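Local coordinates for protein putative carbohydrate-active enzyme (Uncultured organism, PDB 5WH8) that probably hydrolyses O-glycosidic bonds of cellulose or related polysaccharides, this chain being the glycoside hydrolase family 5 barrel domain of a longer protein, at residues N78-K81 with D85-A88; H37-A40 with C45-E48; G18-M21 with K27-Q30. All coordinates share one frame; numbering follows the deposited sequence.

Contact 1. Residues N78-K81 with D85-A88; sequences NQWK and DYNA. With EDO (1,2-ethanediol), chain J.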
loop_
_atom_site.group_PDB
_atom_site.type_symbol
_atom_site.label_atom_id
_atom_site.label_comp_id
_atom_site.label_asym_id
_atom_site.label_seq_id
_atom_site.Cartn_x
_atom_site.Cartn_y
_atom_site.Cartn_z
ATOM N N ASN A 78 -19.956 -3.512 10.962
ATOM C CA ASN A 78 -20.243 -4.613 11.901
ATOM C C ASN A 78 -21.049 -5.718 11.220
ATOM O O ASN A 78 -21.926 -6.343 11.837
ATOM C CB ASN A 78 -20.983 -4.093 13.152
ATOM C CG ASN A 78 -20.083 -3.333 14.104
ATOM O OD1 ASN A 78 -18.943 -3.731 14.362
ATOM N ND2 ASN A 78 -20.608 -2.247 14.658
ATOM N N GLN A 79 -20.778 -5.972 9.942
ATOM C CA GLN A 79 -21.378 -7.100 9.236
ATOM C C GLN A 79 -20.535 -8.370 9.190
ATOM O O GLN A 79 -21.091 -9.454 9.005
ATOM C CB GLN A 79 -21.706 -6.692 7.801
ATOM C CG GLN A 79 -22.894 -5.767 7.715
ATOM C CD GLN A 79 -23.080 -5.191 6.339
ATOM O OE1 GLN A 79 -22.116 -4.824 5.672
ATOM N NE2 GLN A 79 -24.326 -5.132 5.888
ATOM N N TRP A 80 -19.211 -8.253 9.322
ATOM C CA TRP A 80 -18.324 -9.402 9.231
ATOM C C TRP A 80 -17.652 -9.673 10.588
ATOM O O TRP A 80 -17.800 -10.767 11.151
ATOM C CB TRP A 80 -17.287 -9.153 8.131
ATOM C CG TRP A 80 -16.284 -10.262 7.911
ATOM C CD1 TRP A 80 -16.542 -11.541 7.538
ATOM C CD2 TRP A 80 -14.861 -10.152 8.018
ATOM N NE1 TRP A 80 -15.367 -12.245 7.408
ATOM C CE2 TRP A 80 -14.318 -11.413 7.693
ATOM C CE3 TRP A 80 -13.996 -9.115 8.352
ATOM C CZ2 TRP A 80 -12.948 -11.655 7.692
ATOM C CZ3 TRP A 80 -12.627 -9.359 8.361
ATOM C CH2 TRP A 80 -12.121 -10.626 8.039
ATOM N N LYS A 81 -16.928 -8.679 11.101
ATOM C CA LYS A 81 -16.355 -8.683 12.457
ATOM C C LYS A 81 -16.665 -7.383 13.191
ATOM O O LYS A 81 -16.781 -6.346 12.564
ATOM C CB LYS A 81 -14.825 -8.868 12.400
ATOM C CG LYS A 81 -14.376 -10.244 11.995
ATOM C CD LYS A 81 -12.851 -10.321 11.997
ATOM C CE LYS A 81 -12.372 -11.648 11.495
ATOM N NZ LYS A 81 -12.519 -12.729 12.528
ATOM N N ASP A 85 -12.488 -6.583 16.999
ATOM C CA ASP A 85 -12.027 -7.872 16.484
ATOM C C ASP A 85 -11.371 -7.744 15.095
ATOM O O ASP A 85 -10.472 -8.502 14.762
ATOM C CB ASP A 85 -13.161 -8.874 16.405
ATOM C CG ASP A 85 -13.635 -9.319 17.775
ATOM O OD1 ASP A 85 -12.786 -9.455 18.681
ATOM O OD2 ASP A 85 -14.854 -9.547 17.931
ATOM N N TYR A 86 -11.848 -6.809 14.287
ATOM C CA TYR A 86 -11.227 -6.546 12.988
ATOM C C TYR A 86 -9.801 -6.037 13.269
ATOM O O TYR A 86 -8.837 -6.448 12.605
ATOM C CB TYR A 86 -12.084 -5.532 12.204
ATOM C CG TYR A 86 -11.997 -5.565 10.695
ATOM C CD1 TYR A 86 -10.779 -5.751 10.049
ATOM C CD2 TYR A 86 -13.132 -5.376 9.918
ATOM C CE1 TYR A 86 -10.691 -5.760 8.667
ATOM C CE2 TYR A 86 -13.043 -5.385 8.514
ATOM C CZ TYR A 86 -11.816 -5.563 7.908
ATOM O OH TYR A 86 -11.694 -5.566 6.524
ATOM N N ASN A 87 -9.651 -5.188 14.291
ATOM C CA ASN A 87 -8.318 -4.752 14.734
ATOM C C ASN A 87 -7.412 -5.948 15.052
ATOM O O ASN A 87 -6.228 -5.973 14.689
ATOM C CB ASN A 87 -8.409 -3.854 15.991
ATOM C CG ASN A 87 -8.937 -2.464 15.713
ATOM O OD1 ASN A 87 -9.220 -2.106 14.578
ATOM N ND2 ASN A 87 -9.086 -1.665 16.783
ATOM N N ALA A 88 -7.954 -6.948 15.744
ATOM C CA ALA A 88 -7.159 -8.094 16.155
ATOM C C ALA A 88 -6.714 -8.929 14.948
ATOM O O ALA A 88 -5.579 -9.428 14.889
ATOM C CB ALA A 88 -7.947 -8.954 17.146
HETATM C C1 EDO J . -8.463 -3.648 20.376
HETATM O O1 EDO J . -8.989 -2.869 19.292
HETATM C C2 EDO J . -7.801 -4.928 19.877
HETATM O O2 EDO J . -8.796 -5.870 19.456
#
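W80 drives the six-membered edge of its indole into one face of the Y86 ring, a T-shaped pair with planes at 75° and centroids 5.2 Å apart. CE3 and CZ3 do the touching: W80 CE3 lies 3.9 Å from Y86 CE2, and W80 CZ3 stands equally far above the phenol plane, toward its rim. With CG anti to the backbone N (chi1 180°), the indole swings from the loop toward the helix; broad rings suit W80 and Y86, since edge against face gives loop and helix a wide apolar contact. K81 thickens this part, its CG lying 3.8 Å over a face of the indole.

The other side, with K81 and the exposed D85, is looser and faces solvent. K81 CB approaches Y86 N and K81 CD approaches D85 O, both at van der Waals range, while K81 NZ stays 6.7 Å from D85 OD2, so the opposite charges form no salt bridge. Lysine suits this rim because its methylenes pack while its amine reaches outward. That amine bonds a pentaethylene glycol, and elsewhere on the helix N87 ND2 donates to ethanediol O1 at 2.8 Å; both molecules probably came from the crystallisation liquor.

Loop 78-81 follows barrel strand 62-68 and folds back on the start of helix 83-100. Y89 of that helix is a second edge-to-face partner for W80, and N87 packs against helix 122-135.

Contact 2. Residues H37-A40 with C45-E48; sequences HGLA and CYTE. With EDO (1,2-ethanediol), chain M.
A tyrosine oxygen, rather than a backbone carbonyl, takes the amide hydrogen of H37: H37 N donates to Y46 OH at 2.9 Å with an N-H...O angle of 160°. Y46 reaches that far because its CG stands anti to the carbonyl carbon (chi1 -48°), sending the ring from segment 45-48 toward the end of barrel strand 32-36. Tyrosine suits the place, having a rigid ring long enough to span the gap and a hydroxyl to finish it.

L39 braces the ring farther back. Its CD2 methyl comes obliquely to the ring, 3.7 Å from Y46 CD2, the two side chains crossing at about a right angle; C45 CB rests 3.7 Å above one face. The H37 side chain leads the other way. G38 N donates to H37 ND1 at 2.9 Å from nearly within the imidazole plane, and this holds the ring's rotation. H37 NE2 makes a weak bond, 3.3 Å long, to O2 of an ethanediol that approaches at the ring edge, and is also bonded to E278.

Because Y46 OH is bonded to F273 O as well, and a carbonyl can only accept, the buried phenol both receives and gives a hydrogen bond. It thereby ties the H37 backbone, at the C-terminal end of the first strand, to the end of the eighth where the barrel closes; barrels of this fold generally carry their active sites at that end.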
loop_
_atom_site.group_PDB
_atom_site.type_symbol
_atom_site.label_atom_id
_atom_site.label_comp_id
_atom_site.label_asym_id
_atom_site.label_seq_id
_atom_site.Cartn_x
_atom_site.Cartn_y
_atom_site.Cartn_z
ATOM N N HIS A 37 -7.126 -7.855 -1.753
ATOM C CA HIS A 37 -8.432 -7.335 -2.165
ATOM C C HIS A 37 -9.188 -7.081 -0.838
ATOM O O HIS A 37 -8.550 -6.975 0.219
ATOM C CB HIS A 37 -9.120 -8.362 -3.088
ATOM C CG HIS A 37 -10.177 -7.820 -4.005
ATOM N ND1 HIS A 37 -11.365 -7.291 -3.555
ATOM C CD2 HIS A 37 -10.250 -7.807 -5.360
ATOM C CE1 HIS A 37 -12.116 -6.945 -4.594
ATOM N NE2 HIS A 37 -11.456 -7.240 -5.700
ATOM N N GLY A 38 -10.509 -6.967 -0.845
ATOM C CA GLY A 38 -11.232 -6.792 0.409
ATOM C C GLY A 38 -10.992 -7.946 1.376
ATOM O O GLY A 38 -11.207 -9.095 1.028
ATOM N N LEU A 39 -10.534 -7.654 2.597
ATOM C CA LEU A 39 -10.217 -8.731 3.551
ATOM C C LEU A 39 -11.446 -9.577 3.923
ATOM O O LEU A 39 -11.343 -10.803 4.034
ATOM C CB LEU A 39 -9.568 -8.151 4.816
ATOM C CG LEU A 39 -8.250 -7.409 4.553
ATOM C CD1 LEU A 39 -7.820 -6.601 5.756
ATOM C CD2 LEU A 39 -7.117 -8.369 4.118
ATOM N N ALA A 40 -12.604 -8.936 4.093
ATOM C CA ALA A 40 -13.827 -9.654 4.442
ATOM C C ALA A 40 -14.349 -10.506 3.280
ATOM O O ALA A 40 -15.196 -11.399 3.451
ATOM C CB ALA A 40 -14.901 -8.664 4.885
ATOM N N CYS A 45 -7.499 -16.193 1.322
ATOM C CA CYS A 45 -6.299 -15.797 0.614
ATOM C C CYS A 45 -5.210 -15.163 1.498
ATOM O O CYS A 45 -4.107 -14.938 1.008
ATOM C CB CYS A 45 -6.633 -14.803 -0.518
ATOM S SG CYS A 45 -7.526 -15.521 -1.943
ATOM N N TYR A 46 -5.498 -14.855 2.768
ATOM C CA TYR A 46 -4.575 -14.058 3.601
ATOM C C TYR A 46 -4.261 -14.845 4.870
ATOM O O TYR A 46 -4.921 -14.699 5.908
ATOM C CB TYR A 46 -5.171 -12.665 3.894
ATOM C CG TYR A 46 -5.686 -12.045 2.612
ATOM C CD1 TYR A 46 -4.855 -11.933 1.493
ATOM C CD2 TYR A 46 -7.026 -11.685 2.470
ATOM C CE1 TYR A 46 -5.342 -11.436 0.287
ATOM C CE2 TYR A 46 -7.513 -11.180 1.269
ATOM C CZ TYR A 46 -6.672 -11.073 0.182
ATOM O OH TYR A 46 -7.182 -10.615 -1.010
ATOM N N THR A 47 -3.246 -15.692 4.751
ATOM C CA THR A 47 -2.846 -16.609 5.821
ATOM C C THR A 47 -1.329 -16.686 5.950
ATOM O O THR A 47 -0.581 -16.158 5.106
ATOM C CB THR A 47 -3.356 -18.039 5.561
ATOM O OG1 THR A 47 -2.707 -18.561 4.399
ATOM C CG2 THR A 47 -4.841 -18.069 5.350
ATOM N N GLU A 48 -0.855 -17.368 6.988
ATOM C CA GLU A 48 0.574 -17.541 7.098
ATOM C C GLU A 48 1.096 -18.274 5.871
ATOM O O GLU A 48 2.134 -17.902 5.315
ATOM C CB GLU A 48 0.949 -18.285 8.382
ATOM C CG GLU A 48 2.466 -18.323 8.551
ATOM C CD GLU A 48 2.938 -18.772 9.924
ATOM O OE1 GLU A 48 2.103 -18.897 10.847
ATOM O OE2 GLU A 48 4.161 -18.991 10.068
HETATM C C1 EDO M . -12.074 -4.464 -7.899
HETATM O O1 EDO M . -11.164 -5.405 -8.497
HETATM C C2 EDO M . -13.556 -4.851 -8.037
HETATM O O2 EDO M . -13.786 -6.263 -7.868
#

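Contact 3. Residues G18-M21 with K27-Q30; sequences GTQM and KPVQ. With EDO (1,2-ethanediol), chain C.
Two N-H groups converge on the carbonyl oxygen of M21. V29 N donates to M21 O at 3.1 Å from across the contact, with a C=O...N angle of 150°, while Q20 NE2 reaches the same oxygen at 3.0 Å from the neighbouring residue. M21 O lies nearly in the plane of the Q20 amide, 4° out of it. Q20 gets there by a folded chain: CG is anti to the backbone N, but chi2 of 67° folds the amide over the following peptide. Glutamine has both the length for this and an N-H to spend; a weak bond to K265 O occupies the same nitrogen.

The bend also exposes the aliphatic part of Q20 to P28. Q20 CG lies 3.8 Å from P28 CB, and the two side chains cross at about a right angle, so the compact, puckered pyrrolidine packs against methylenes. P28 has no amide hydrogen to donate; V29 N makes the backbone bond. On the buried side, M21 bends at chi3 so that its CE approaches V29 CG1, a looser apolar meeting at 4.4 Å suited to methionine and valine. G18 and T19 are the central residues of a type II' turn joining strands 15-17 and 20-22, a turn whose first central position suits glycine, and G18 O accepts from ethanediol O1 at 2.7 Å.

Beyond the pair, K27 forms a salt bridge with E314, and Q30 is bonded to S312. The carbonyl of M21, taking two N-H groups, thus fastens the hairpin to the chain entering the first barrel strand, on the base of the barrel.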
loop_
_atom_site.group_PDB
_atom_site.type_symbol
_atom_site.label_atom_id
_atom_site.label_comp_id
_atom_site.label_asym_id
_atom_site.label_seq_id
_atom_site.Cartn_x
_atom_site.Cartn_y
_atom_site.Cartn_z
ATOM N N GLY A 18 13.575 14.191 1.420
ATOM C CA GLY A 18 13.165 14.881 0.211
ATOM C C GLY A 18 12.124 14.064 -0.526
ATOM O O GLY A 18 11.109 13.667 0.055
ATOM N N THR A 19 12.382 13.780 -1.796
ATOM C CA THR A 19 11.433 13.026 -2.598
ATOM C C THR A 19 11.642 11.522 -2.533
ATOM O O THR A 19 10.937 10.777 -3.237
ATOM C CB THR A 19 11.506 13.405 -4.076
ATOM O OG1 THR A 19 12.826 13.109 -4.568
ATOM C CG2 THR A 19 11.175 14.885 -4.266
ATOM N N GLN A 20 12.581 11.075 -1.702
ATOM C CA GLN A 20 13.011 9.676 -1.701
ATOM C C GLN A 20 12.820 8.977 -0.370
ATOM O O GLN A 20 13.214 9.480 0.682
ATOM C CB GLN A 20 14.483 9.587 -2.089
ATOM C CG GLN A 20 14.995 8.157 -2.204
ATOM C CD GLN A 20 14.361 7.418 -3.373
ATOM O OE1 GLN A 20 14.431 7.885 -4.514
ATOM N NE2 GLN A 20 13.702 6.279 -3.094
ATOM N N MET A 21 12.252 7.776 -0.432
ATOM C CA MET A 21 12.210 6.885 0.721
ATOM C C MET A 21 13.585 6.201 0.851
ATOM O O MET A 21 14.127 5.697 -0.135
ATOM C CB MET A 21 11.072 5.869 0.550
ATOM C CG MET A 21 10.831 4.982 1.777
ATOM S SD MET A 21 9.393 3.882 1.595
ATOM C CE MET A 21 9.993 2.715 0.361
ATOM N N LYS A 27 20.184 4.895 2.473
ATOM C CA LYS A 27 20.276 4.570 1.044
ATOM C C LYS A 27 18.882 4.556 0.409
ATOM O O LYS A 27 17.938 4.085 1.038
ATOM C CB LYS A 27 20.939 3.208 0.841
ATOM C CG LYS A 27 22.348 3.061 1.432
ATOM C CD LYS A 27 22.833 1.621 1.269
ATOM C CE LYS A 27 24.260 1.442 1.744
ATOM N NZ LYS A 27 24.682 0.022 1.586
ATOM N N PRO A 28 18.740 5.062 -0.829
ATOM C CA PRO A 28 17.437 5.000 -1.521
ATOM C C PRO A 28 16.922 3.567 -1.662
ATOM O O PRO A 28 17.712 2.667 -1.981
ATOM C CB PRO A 28 17.733 5.599 -2.898
ATOM C CG PRO A 28 18.949 6.445 -2.684
ATOM C CD PRO A 28 19.772 5.690 -1.678
ATOM N N VAL A 29 15.619 3.376 -1.440
ATOM C CA VAL A 29 14.970 2.057 -1.511
ATOM C C VAL A 29 13.754 2.151 -2.407
ATOM O O VAL A 29 12.997 3.105 -2.275
ATOM C CB VAL A 29 14.519 1.565 -0.097
ATOM C CG1 VAL A 29 13.639 0.306 -0.165
ATOM C CG2 VAL A 29 15.717 1.292 0.793
ATOM N N GLN A 30 13.585 1.170 -3.296
ATOM C CA GLN A 30 12.344 0.957 -4.058
ATOM C C GLN A 30 11.810 -0.432 -3.674
ATOM O O GLN A 30 12.481 -1.437 -3.921
ATOM C CB GLN A 30 12.590 1.038 -5.574
ATOM C CG GLN A 30 11.343 0.675 -6.398
ATOM C CD GLN A 30 11.598 0.493 -7.870
ATOM O OE1 GLN A 30 12.627 -0.043 -8.284
ATOM N NE2 GLN A 30 10.643 0.923 -8.683
HETATM C C1 EDO C . 8.647 15.327 1.071
HETATM O O1 EDO C . 9.357 14.456 1.961
HETATM C C2 EDO C . 7.154 15.141 1.293
HETATM O O2 EDO C . 6.698 13.961 0.618
#

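How the contacts relate
Contacts 1 and 2, their centres 13 Å apart, form one continuous patch on the loop after strand 32-36, and the loop after strand 62-68 with the start of helix 83-100. W80 CD2 meets A40 CB at 3.5 Å and Y86 OH meets L39 CB at 3.8 Å. Pentaethylene glycol, probably a crystallisation molecule but one that may mark pockets, lies about 3 Å from the K81 side chain and about 5 Å from that of H37, which stands at the strand end where this fold generally places its active site. Contact 3 is on the opposite side of the chain's centre, its centre 35 Å from contact 1 and 29 Å from contact 2. It secures the entry to strand 32-36, whereas contact 2 organises that strand's exit.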